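Local coordinates for probable hydrolase (Pseudomonas aeruginosa, PDB 3OM8), which is a probable alpha/beta-hydrolase, possibly a 3-oxoadipate enol-lactonase that opens its lactone substrate by hydrolysis, at residues W109-A114 with I207-L212; D82-L87 with P115-R120; D199-L204 with G227-A232; G103-Q108 with A193-T198. All blocks are in the same frame, centred on the assembly; numbering follows the deposited sequence.

Interaction 1: residues W109-A114 with I207-L212; sequences WLALHA and IERPTL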
# COMPACT_ATOMS: atom_id res chain seq x y z
N TRP B 109 20.45 -7.88 -2.09
CA TRP B 109 21.78 -8.46 -1.87
C TRP B 109 22.83 -7.39 -1.59
O TRP B 109 23.62 -7.51 -0.66
CB TRP B 109 22.22 -9.32 -3.07
CG TRP B 109 23.46 -10.12 -2.79
CD1 TRP B 109 23.53 -11.39 -2.32
CD2 TRP B 109 24.82 -9.68 -2.96
NE1 TRP B 109 24.84 -11.78 -2.18
CE2 TRP B 109 25.65 -10.75 -2.57
CE3 TRP B 109 25.42 -8.50 -3.40
CZ2 TRP B 109 27.05 -10.68 -2.61
CZ3 TRP B 109 26.80 -8.42 -3.44
CH2 TRP B 109 27.60 -9.50 -3.05
N LEU B 110 22.85 -6.34 -2.41
CA LEU B 110 23.80 -5.26 -2.19
C LEU B 110 23.60 -4.63 -0.81
O LEU B 110 24.57 -4.31 -0.12
CB LEU B 110 23.68 -4.20 -3.29
CG LEU B 110 24.08 -4.69 -4.67
CD1 LEU B 110 23.56 -3.77 -5.77
CD2 LEU B 110 25.59 -4.83 -4.75
N ALA B 111 22.35 -4.47 -0.39
CA ALA B 111 22.06 -3.86 0.90
C ALA B 111 22.54 -4.76 2.02
O ALA B 111 22.94 -4.29 3.09
CB ALA B 111 20.58 -3.58 1.05
N LEU B 112 22.52 -6.07 1.78
CA LEU B 112 22.96 -7.02 2.79
C LEU B 112 24.48 -7.19 2.84
O LEU B 112 25.05 -7.33 3.91
CB LEU B 112 22.29 -8.38 2.58
CG LEU B 112 20.81 -8.46 2.96
CD1 LEU B 112 20.17 -9.71 2.39
CD2 LEU B 112 20.65 -8.41 4.48
N HIS B 113 25.13 -7.14 1.68
CA HIS B 113 26.53 -7.54 1.61
C HIS B 113 27.49 -6.40 1.32
O HIS B 113 28.69 -6.50 1.60
CB HIS B 113 26.70 -8.69 0.60
CG HIS B 113 25.97 -9.93 1.01
ND1 HIS B 113 24.75 -10.28 0.49
CD2 HIS B 113 26.28 -10.89 1.91
CE1 HIS B 113 24.33 -11.41 1.04
NE2 HIS B 113 25.25 -11.80 1.90
N ALA B 114 26.97 -5.31 0.77
CA ALA B 114 27.79 -4.13 0.50
C ALA B 114 27.05 -2.82 0.82
O ALA B 114 27.01 -1.90 0.00
CB ALA B 114 28.26 -4.15 -0.94
N ILE B 207 18.87 -5.12 7.08
CA ILE B 207 19.06 -3.98 6.19
C ILE B 207 18.84 -2.65 6.93
O ILE B 207 17.85 -2.48 7.64
CB ILE B 207 18.14 -4.07 4.98
CG1 ILE B 207 18.59 -5.21 4.07
CG2 ILE B 207 18.11 -2.74 4.21
CD1 ILE B 207 17.65 -5.52 2.94
N GLU B 208 19.79 -1.73 6.77
CA GLU B 208 19.71 -0.41 7.40
C GLU B 208 19.80 0.74 6.40
O GLU B 208 20.06 1.88 6.79
CB GLU B 208 20.77 -0.26 8.50
CG GLU B 208 22.17 -0.76 8.15
CD GLU B 208 22.95 0.21 7.27
OE1 GLU B 208 23.61 1.12 7.81
OE2 GLU B 208 22.91 0.05 6.03
N ARG B 209 19.58 0.45 5.12
CA ARG B 209 19.45 1.50 4.12
C ARG B 209 17.98 1.93 4.04
O ARG B 209 17.07 1.10 4.19
CB ARG B 209 19.92 1.04 2.73
CG ARG B 209 21.35 0.46 2.67
CD ARG B 209 22.32 1.21 3.57
NE ARG B 209 22.39 2.62 3.21
CZ ARG B 209 22.49 3.62 4.08
NH1 ARG B 209 22.54 4.86 3.63
NH2 ARG B 209 22.55 3.39 5.39
N PRO B 210 17.73 3.23 3.80
CA PRO B 210 16.35 3.66 3.58
C PRO B 210 15.80 2.94 2.36
O PRO B 210 16.43 2.99 1.32
CB PRO B 210 16.48 5.15 3.29
CG PRO B 210 17.78 5.55 3.94
CD PRO B 210 18.68 4.36 3.75
N THR B 211 14.65 2.31 2.51
CA THR B 211 14.11 1.49 1.44
C THR B 211 12.69 1.88 1.05
O THR B 211 11.81 1.96 1.89
CB THR B 211 14.09 0.01 1.87
OG1 THR B 211 15.41 -0.38 2.26
CG2 THR B 211 13.60 -0.86 0.74
N LEU B 212 12.47 2.08 -0.25
CA LEU B 212 11.13 2.20 -0.80
C LEU B 212 10.80 0.93 -1.59
O LEU B 212 11.59 0.49 -2.42
CB LEU B 212 11.03 3.40 -1.73
CG LEU B 212 9.75 3.47 -2.58
CD1 LEU B 212 8.53 3.67 -1.68
CD2 LEU B 212 9.84 4.61 -3.60
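Ile-207 packs on Ala-111 and Leu-112 at the end of helix 102-113. This is the alpha/beta-hydrolase fold, and the chain is about to enter strand 211-216 of its central sheet. CG1 of Ile-207 touches both helix residues. Ile-207 CG1 lies 3.8 Å from Leu-112 CD2, and the two side chains cross at about a right angle. The other neighbour, Ala-111 CB, is 4.0 Å from Ile-207 CG1 and also touches CG2 and CD1. Chi1 of -70° sets CG1 beside the backbone N of Ile-207, turned to the helix. Glu-208 stays off the helix and holds Arg-209 instead. Glu-208 OE2 makes a weak salt bridge of 3.4 Å to Arg-209 NH2. Arg-209 gives the helix a looser contact, with Arg-209 CG 4.4 Å from Ala-111 CB. Pro-210 CD sits over the centre of one face of the Arg-209 guanidinium, and the Glu-208 carboxylate lies at its edge. Arg-209 NE donates a hydrogen bond to Ile-118 O of the neighbouring strand 118-124. Pro-210 begins the backbone pairing with Leu-121 of that strand. It also packs on Gly-236 of a second subunit. Thr-211 turns its hydroxyl back along its own chain: Thr-211 OG1 donates to Arg-209 O at 2.9 Å, standing 47° above the carbonyl plane.

Interaction 2: residues D82-L87 with P115-R120; sequences DVLELL and PQRIER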
# COMPACT_ATOMS: atom_id res chain seq x y z
N ASP B 82 28.81 -7.89 -9.99
CA ASP B 82 28.81 -7.16 -11.25
C ASP B 82 28.56 -5.66 -11.01
O ASP B 82 29.26 -4.81 -11.56
CB ASP B 82 27.75 -7.74 -12.20
CG ASP B 82 28.14 -9.10 -12.77
OD1 ASP B 82 29.28 -9.58 -12.55
OD2 ASP B 82 27.28 -9.71 -13.45
N VAL B 83 27.57 -5.35 -10.18
CA VAL B 83 27.28 -3.95 -9.86
C VAL B 83 28.47 -3.32 -9.13
O VAL B 83 28.94 -2.25 -9.51
CB VAL B 83 25.97 -3.80 -9.04
CG1 VAL B 83 25.78 -2.36 -8.59
CG2 VAL B 83 24.78 -4.28 -9.88
N LEU B 84 28.98 -4.00 -8.11
CA LEU B 84 30.11 -3.48 -7.36
C LEU B 84 31.30 -3.17 -8.26
O LEU B 84 31.99 -2.18 -8.05
CB LEU B 84 30.51 -4.44 -6.25
CG LEU B 84 29.41 -4.65 -5.21
CD1 LEU B 84 29.90 -5.55 -4.09
CD2 LEU B 84 28.94 -3.32 -4.66
N GLU B 85 31.54 -4.02 -9.26
CA GLU B 85 32.67 -3.81 -10.17
C GLU B 85 32.42 -2.66 -11.14
O GLU B 85 33.36 -1.96 -11.54
CB GLU B 85 33.03 -5.10 -10.93
CG GLU B 85 33.50 -6.24 -10.03
CD GLU B 85 34.06 -7.43 -10.80
OE1 GLU B 85 34.60 -7.23 -11.91
OE2 GLU B 85 33.96 -8.57 -10.30
N LEU B 86 31.16 -2.46 -11.53
CA LEU B 86 30.77 -1.28 -12.28
C LEU B 86 31.07 -0.02 -11.46
O LEU B 86 31.67 0.94 -11.96
CB LEU B 86 29.28 -1.31 -12.61
CG LEU B 86 28.82 -2.16 -13.78
CD1 LEU B 86 27.31 -2.14 -13.84
CD2 LEU B 86 29.42 -1.62 -15.07
N LEU B 87 30.65 -0.02 -10.21
CA LEU B 87 30.86 1.14 -9.34
C LEU B 87 32.35 1.40 -9.20
O LEU B 87 32.79 2.54 -9.33
CB LEU B 87 30.18 0.96 -7.98
CG LEU B 87 28.64 0.94 -7.99
CD1 LEU B 87 28.06 0.81 -6.59
CD2 LEU B 87 28.05 2.17 -8.66
N PRO B 115 26.47 -2.74 2.04
CA PRO B 115 25.62 -1.60 2.40
C PRO B 115 26.34 -0.28 2.23
O PRO B 115 25.74 0.70 1.81
CB PRO B 115 25.31 -1.85 3.89
CG PRO B 115 26.35 -2.81 4.35
CD PRO B 115 26.70 -3.65 3.17
N GLN B 116 27.63 -0.26 2.54
CA GLN B 116 28.44 0.95 2.46
C GLN B 116 28.53 1.53 1.04
O GLN B 116 28.98 2.66 0.85
CB GLN B 116 29.85 0.67 3.00
CG GLN B 116 30.75 -0.13 2.06
CD GLN B 116 30.50 -1.64 2.09
OE1 GLN B 116 29.63 -2.13 2.83
NE2 GLN B 116 31.27 -2.38 1.30
N ARG B 117 28.11 0.75 0.04
CA ARG B 117 28.12 1.20 -1.36
C ARG B 117 26.75 1.75 -1.78
O ARG B 117 26.62 2.31 -2.88
CB ARG B 117 28.51 0.06 -2.30
CG ARG B 117 29.80 -0.70 -1.95
CD ARG B 117 31.03 0.19 -1.97
NE ARG B 117 31.27 0.82 -3.27
CZ ARG B 117 32.08 0.33 -4.20
NH1 ARG B 117 32.72 -0.82 -3.99
NH2 ARG B 117 32.23 0.97 -5.35
N ILE B 118 25.74 1.58 -0.93
CA ILE B 118 24.37 1.97 -1.25
C ILE B 118 23.86 3.15 -0.41
O ILE B 118 23.95 3.14 0.83
CB ILE B 118 23.38 0.79 -1.05
CG1 ILE B 118 23.78 -0.43 -1.88
CG2 ILE B 118 21.96 1.24 -1.39
CD1 ILE B 118 23.79 -0.19 -3.39
N GLU B 119 23.31 4.16 -1.08
CA GLU B 119 22.67 5.28 -0.40
C GLU B 119 21.23 4.90 -0.09
O GLU B 119 20.95 4.25 0.91
CB GLU B 119 22.70 6.54 -1.26
CG GLU B 119 23.51 7.70 -0.69
CD GLU B 119 22.81 8.38 0.46
OE1 GLU B 119 22.47 7.69 1.45
OE2 GLU B 119 22.59 9.61 0.39
N ARG B 120 20.32 5.28 -0.98
CA ARG B 120 18.92 4.88 -0.83
C ARG B 120 18.54 3.75 -1.78
O ARG B 120 19.07 3.64 -2.89
CB ARG B 120 18.00 6.09 -0.98
CG ARG B 120 18.24 7.13 0.11
CD ARG B 120 17.25 8.29 0.08
NE ARG B 120 17.74 9.38 0.92
CZ ARG B 120 17.12 10.55 1.08
NH1 ARG B 120 17.66 11.47 1.86
NH2 ARG B 120 15.98 10.81 0.45
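Arg-117 lays the start of its side chain over a methyl of Leu-84. The closest atoms are Arg-117 CG and Leu-84 CD2, 3.9 Å apart. Arg-117 CB is 4.1 Å from the same Leu-84 CD2. The two side chains meet at a slant. Beyond CG the arginine does not run straight. It bends at chi2 (-61°) and again at chi3 (-60°), which carries the guanidinium past Leu-84 to the next turn of helix 76-90. There Arg-117 NH2 comes within 3.3 Å of Leu-87 CB. This is a close approach of a polar nitrogen to an aliphatic carbon, and it is not a bond. Leu-87 points its CB to the arginine. The guanidinium lies obliquely to this carbon and to Leu-84 O. Its position is fixed by Asp-88, in the last turn of helix 76-90, and by backbone oxygens just after the helix. NH2 makes a salt bridge to Asp-88 and a hydrogen bond to Val-92 O, and NE donates to Arg-93 O. Several bonds thus hold the charged end, and the nearby carboxylate probably balances its charge. Leu-84 supplies the apolar surface for the aliphatic part, while Leu-87 lies against the guanidinium end. Leu-84 also packs on Leu-110 and Ala-114, so the contact joins the flank of helix 102-113. The short 3-10 turn 115-117 leads from that helix into strand 118-124. Helix 102-113 connects parallel neighbours, strands 95-100 and 118-124, in a beta-alpha-beta crossover of the alpha/beta-hydrolase fold.

Interaction 3: residues D199-L204 with G227-A232; sequences DLRAQL and GELIAA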
# COMPACT_ATOMS: atom_id res chain seq x y z
N ASP B 199 16.63 -17.10 -0.93
CA ASP B 199 15.64 -16.83 0.11
C ASP B 199 16.19 -15.82 1.13
O ASP B 199 16.87 -16.19 2.07
CB ASP B 199 15.20 -18.11 0.82
CG ASP B 199 14.03 -17.87 1.78
OD1 ASP B 199 13.56 -16.71 1.87
OD2 ASP B 199 13.57 -18.82 2.44
N LEU B 200 15.87 -14.54 0.93
CA LEU B 200 16.41 -13.49 1.79
C LEU B 200 15.51 -13.15 2.98
O LEU B 200 15.89 -12.35 3.83
CB LEU B 200 16.71 -12.23 0.97
CG LEU B 200 17.67 -12.48 -0.20
CD1 LEU B 200 17.98 -11.20 -0.94
CD2 LEU B 200 18.96 -13.15 0.31
N ARG B 201 14.33 -13.76 3.05
CA ARG B 201 13.31 -13.36 4.03
C ARG B 201 13.84 -13.17 5.46
O ARG B 201 13.59 -12.15 6.09
CB ARG B 201 12.12 -14.34 4.02
CG ARG B 201 11.31 -14.36 2.72
CD ARG B 201 10.26 -15.47 2.73
NE ARG B 201 10.88 -16.79 2.76
CZ ARG B 201 10.22 -17.93 2.97
NH1 ARG B 201 8.91 -17.91 3.18
NH2 ARG B 201 10.88 -19.09 2.98
N ALA B 202 14.59 -14.14 5.96
CA ALA B 202 15.07 -14.10 7.34
C ALA B 202 16.21 -13.10 7.56
O ALA B 202 16.61 -12.85 8.69
CB ALA B 202 15.51 -15.50 7.78
N GLN B 203 16.71 -12.52 6.47
CA GLN B 203 17.86 -11.64 6.54
C GLN B 203 17.48 -10.17 6.39
O GLN B 203 18.26 -9.28 6.74
CB GLN B 203 18.86 -11.99 5.44
CG GLN B 203 19.40 -13.42 5.51
CD GLN B 203 20.16 -13.82 4.25
OE1 GLN B 203 19.75 -14.72 3.53
NE2 GLN B 203 21.27 -13.13 3.99
N LEU B 204 16.29 -9.92 5.86
CA LEU B 204 15.87 -8.55 5.59
C LEU B 204 16.00 -7.63 6.81
O LEU B 204 16.43 -6.48 6.69
CB LEU B 204 14.43 -8.52 5.06
CG LEU B 204 14.21 -9.24 3.74
CD1 LEU B 204 12.79 -9.02 3.27
CD2 LEU B 204 15.22 -8.78 2.69
N GLY B 227 6.22 -8.03 -1.86
CA GLY B 227 6.80 -6.73 -1.60
C GLY B 227 6.31 -6.17 -0.26
O GLY B 227 7.04 -5.44 0.41
N GLU B 228 5.09 -6.51 0.12
CA GLU B 228 4.58 -6.11 1.44
C GLU B 228 5.43 -6.76 2.52
O GLU B 228 5.74 -6.14 3.53
CB GLU B 228 3.12 -6.50 1.64
CG GLU B 228 2.17 -5.83 0.66
CD GLU B 228 0.77 -6.41 0.71
OE1 GLU B 228 -0.10 -5.92 -0.04
OE2 GLU B 228 0.55 -7.37 1.48
N LEU B 229 5.81 -8.01 2.29
CA LEU B 229 6.63 -8.74 3.25
C LEU B 229 7.99 -8.06 3.40
O LEU B 229 8.54 -8.01 4.49
CB LEU B 229 6.82 -10.20 2.84
CG LEU B 229 7.77 -11.00 3.72
CD1 LEU B 229 7.24 -11.03 5.16
CD2 LEU B 229 8.01 -12.43 3.20
N ILE B 230 8.52 -7.56 2.29
CA ILE B 230 9.78 -6.83 2.32
C ILE B 230 9.66 -5.52 3.10
O ILE B 230 10.46 -5.26 4.00
CB ILE B 230 10.29 -6.52 0.91
CG1 ILE B 230 10.73 -7.81 0.20
CG2 ILE B 230 11.46 -5.54 0.98
CD1 ILE B 230 11.08 -7.60 -1.26
N ALA B 231 8.68 -4.69 2.75
CA ALA B 231 8.46 -3.42 3.43
C ALA B 231 8.27 -3.65 4.92
O ALA B 231 8.86 -2.96 5.74
CB ALA B 231 7.25 -2.67 2.84
N ALA B 232 7.45 -4.65 5.26
CA ALA B 232 7.15 -4.98 6.65
C ALA B 232 8.37 -5.47 7.43
O ALA B 232 8.38 -5.47 8.66
CB ALA B 232 6.05 -6.02 6.71
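Leu-204 and Ile-230 mark the closest backbone approach, with CA atoms 7.1 Å apart, where an irregular, partly helical loop passes helix 224-233. Leu-204 directs its side chain to the helix. Leu-204 CD1 reaches the backbone and meets Ile-230 CA at 3.8 Å. It also touches the longer branch, with Leu-204 CD1 3.9 Å from Ile-230 CG1. Both residues pack on Gln-108 of helix 102-113 as well. The second contact lies nearer the surface. Leu-229 swings its CG to the far side of CB from the backbone N (chi1 174°), and its CD2 rests against the aliphatic part of Arg-201. The distance from Leu-229 CD2 to Arg-201 CD is 3.8 Å. In the alpha/beta-hydrolase fold this loop is probably the return path from the inserted cap helices to strand 211-216. The arginine is anchored inside the loop by Asp-199. It grips the carboxylate side-on, Arg-201 NE to Asp-199 OD1 and Arg-201 NH2 to Asp-199 OD2, each 2.8 Å. Both acceptors lie in the guanidinium plane. Asp-199 OD1 takes a further bond from Arg-201 N, forming an Asx turn. NE and N reach that oxygen from opposite faces of the carboxylate. Trp-129 adds a cation-pi contact to Arg-201. A MES molecule, probably from the crystallisation liquor, accepts a hydrogen bond from Asp-199 N.

Interaction 4: residues G103-Q108 with A193-T198; sequences GGIVGQ and AAVRDT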
# COMPACT_ATOMS: atom_id res chain seq x y z
N GLY B 103 16.49 -7.34 -10.77
CA GLY B 103 17.25 -6.19 -10.32
C GLY B 103 16.98 -5.86 -8.85
O GLY B 103 17.87 -5.42 -8.12
N GLY B 104 15.75 -6.09 -8.42
CA GLY B 104 15.37 -5.83 -7.03
C GLY B 104 16.00 -6.81 -6.06
O GLY B 104 16.30 -6.46 -4.91
N ILE B 105 16.21 -8.04 -6.54
CA ILE B 105 16.86 -9.08 -5.74
C ILE B 105 18.34 -8.73 -5.60
O ILE B 105 18.93 -8.84 -4.51
CB ILE B 105 16.69 -10.49 -6.35
CG1 ILE B 105 15.22 -10.81 -6.62
CG2 ILE B 105 17.27 -11.54 -5.41
CD1 ILE B 105 14.99 -12.27 -7.13
N VAL B 106 18.95 -8.30 -6.70
CA VAL B 106 20.30 -7.76 -6.64
C VAL B 106 20.37 -6.62 -5.63
O VAL B 106 21.31 -6.52 -4.84
CB VAL B 106 20.78 -7.29 -8.02
CG1 VAL B 106 22.18 -6.68 -7.92
CG2 VAL B 106 20.79 -8.47 -9.00
N GLY B 107 19.35 -5.76 -5.64
CA GLY B 107 19.27 -4.67 -4.68
C GLY B 107 19.33 -5.14 -3.24
O GLY B 107 20.11 -4.63 -2.44
N GLN B 108 18.48 -6.11 -2.90
CA GLN B 108 18.45 -6.61 -1.53
C GLN B 108 19.81 -7.19 -1.14
O GLN B 108 20.27 -7.00 -0.01
CB GLN B 108 17.36 -7.66 -1.37
CG GLN B 108 15.95 -7.12 -1.58
CD GLN B 108 14.97 -8.23 -1.88
OE1 GLN B 108 14.62 -9.01 -1.00
NE2 GLN B 108 14.53 -8.31 -3.13
N ALA B 193 18.63 -19.57 -12.10
CA ALA B 193 19.33 -20.29 -11.04
C ALA B 193 19.63 -19.37 -9.86
O ALA B 193 19.51 -19.77 -8.70
CB ALA B 193 20.60 -20.95 -11.57
N ALA B 194 20.05 -18.14 -10.15
CA ALA B 194 20.25 -17.14 -9.11
C ALA B 194 18.96 -17.00 -8.31
O ALA B 194 18.97 -17.06 -7.09
CB ALA B 194 20.65 -15.79 -9.72
N VAL B 195 17.85 -16.84 -9.02
CA VAL B 195 16.53 -16.72 -8.40
C VAL B 195 16.18 -17.96 -7.59
O VAL B 195 15.76 -17.87 -6.44
CB VAL B 195 15.44 -16.53 -9.46
CG1 VAL B 195 14.08 -16.56 -8.81
CG2 VAL B 195 15.65 -15.24 -10.21
N ARG B 196 16.36 -19.13 -8.20
CA ARG B 196 16.07 -20.40 -7.54
C ARG B 196 16.71 -20.52 -6.16
O ARG B 196 16.06 -20.95 -5.21
CB ARG B 196 16.54 -21.56 -8.43
CG ARG B 196 16.31 -22.94 -7.84
CD ARG B 196 17.21 -23.98 -8.52
NE ARG B 196 18.61 -23.59 -8.40
CZ ARG B 196 19.58 -23.90 -9.25
NH1 ARG B 196 19.32 -24.63 -10.33
NH2 ARG B 196 20.81 -23.47 -9.03
N ASP B 197 17.97 -20.12 -6.05
CA ASP B 197 18.73 -20.32 -4.81
C ASP B 197 18.46 -19.25 -3.76
O ASP B 197 19.04 -19.27 -2.68
CB ASP B 197 20.23 -20.36 -5.11
CG ASP B 197 20.61 -21.54 -5.99
OD1 ASP B 197 19.83 -22.53 -6.06
OD2 ASP B 197 21.70 -21.48 -6.61
N THR B 198 17.57 -18.32 -4.08
CA THR B 198 17.40 -17.15 -3.23
C THR B 198 16.28 -17.26 -2.20
O THR B 198 15.12 -17.47 -2.55
CB THR B 198 17.14 -15.90 -4.08
OG1 THR B 198 18.32 -15.61 -4.84
CG2 THR B 198 16.79 -14.72 -3.20
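Ile-105 sends two different branches to the end of helix 185-196. In the tighter one, Ile-105 CG2 meets Thr-198 CG2 at 3.9 Å. In the looser one, Ile-105 CD1 is 4.3 Å from Val-195 CG2. All three residues are buried. Thr-198 is placed by its hydroxyl. Thr-198 OG1 donates to Ala-194 O at 2.8 Å, tying this loop residue back to the last turn of the helix. Chi1 of -66° puts OG1 beside the backbone N of Thr-198 and leaves CG2 facing Ile-105. Leu-76 of helix 76-90 packs on both Ile-105 and Thr-198. The solvent side looks different. Asp-197 is exposed and is gripped side-on by Arg-196, with Arg-196 NE 2.8 Å from Asp-197 OD1. Neither residue touches helix 102-113. Arg-196 also forms a salt bridge with Asp-137 of helix 134-145. Gln-108, by contrast, is buried: its NE2 bonds to Gly-104 O at 3.1 Å, and that oxygen also accepts from Gln-108 N on its opposite face. Gln-108 NE2 has a further partner in Ser-127 O. Helix 102-113 follows the probable nucleophile elbow, which includes Gly-103. Helix 185-196 probably belongs to the cap that this family inserts after strand 118-124. Methyl groups alone join the two segments here. The chemistry implies that shape and burial, rather than directed bonds, fit the probable cap to the core at this point.

How the interactions relate
Helix 102-113 ties the set together. Interactions 1 and 4 both use it, at its end and its beginning. Its Gln-108 also reaches interaction 3, with Gln-108 CB 3.6 Å from Leu-200 CD1. Interaction 2 joins interaction 1 through Leu-110 CD2 and Leu-84 CD2, 3.7 Å apart, and through Arg-209 NE and Ile-118 O at 2.9 Å. Interactions 2 and 3 do not touch: their centres are about 20 Å apart. Interaction 4 lies nearest the chain centre, its own centre about 9 Å away; its Ile-105 comes near the probable triad of Ser-101, Asp-219 and His-246 without touching it. MES lies beside interactions 3 and 4 and ethanediol beside interaction 4; both probably come from the crystallisation liquor but may mark a pocket.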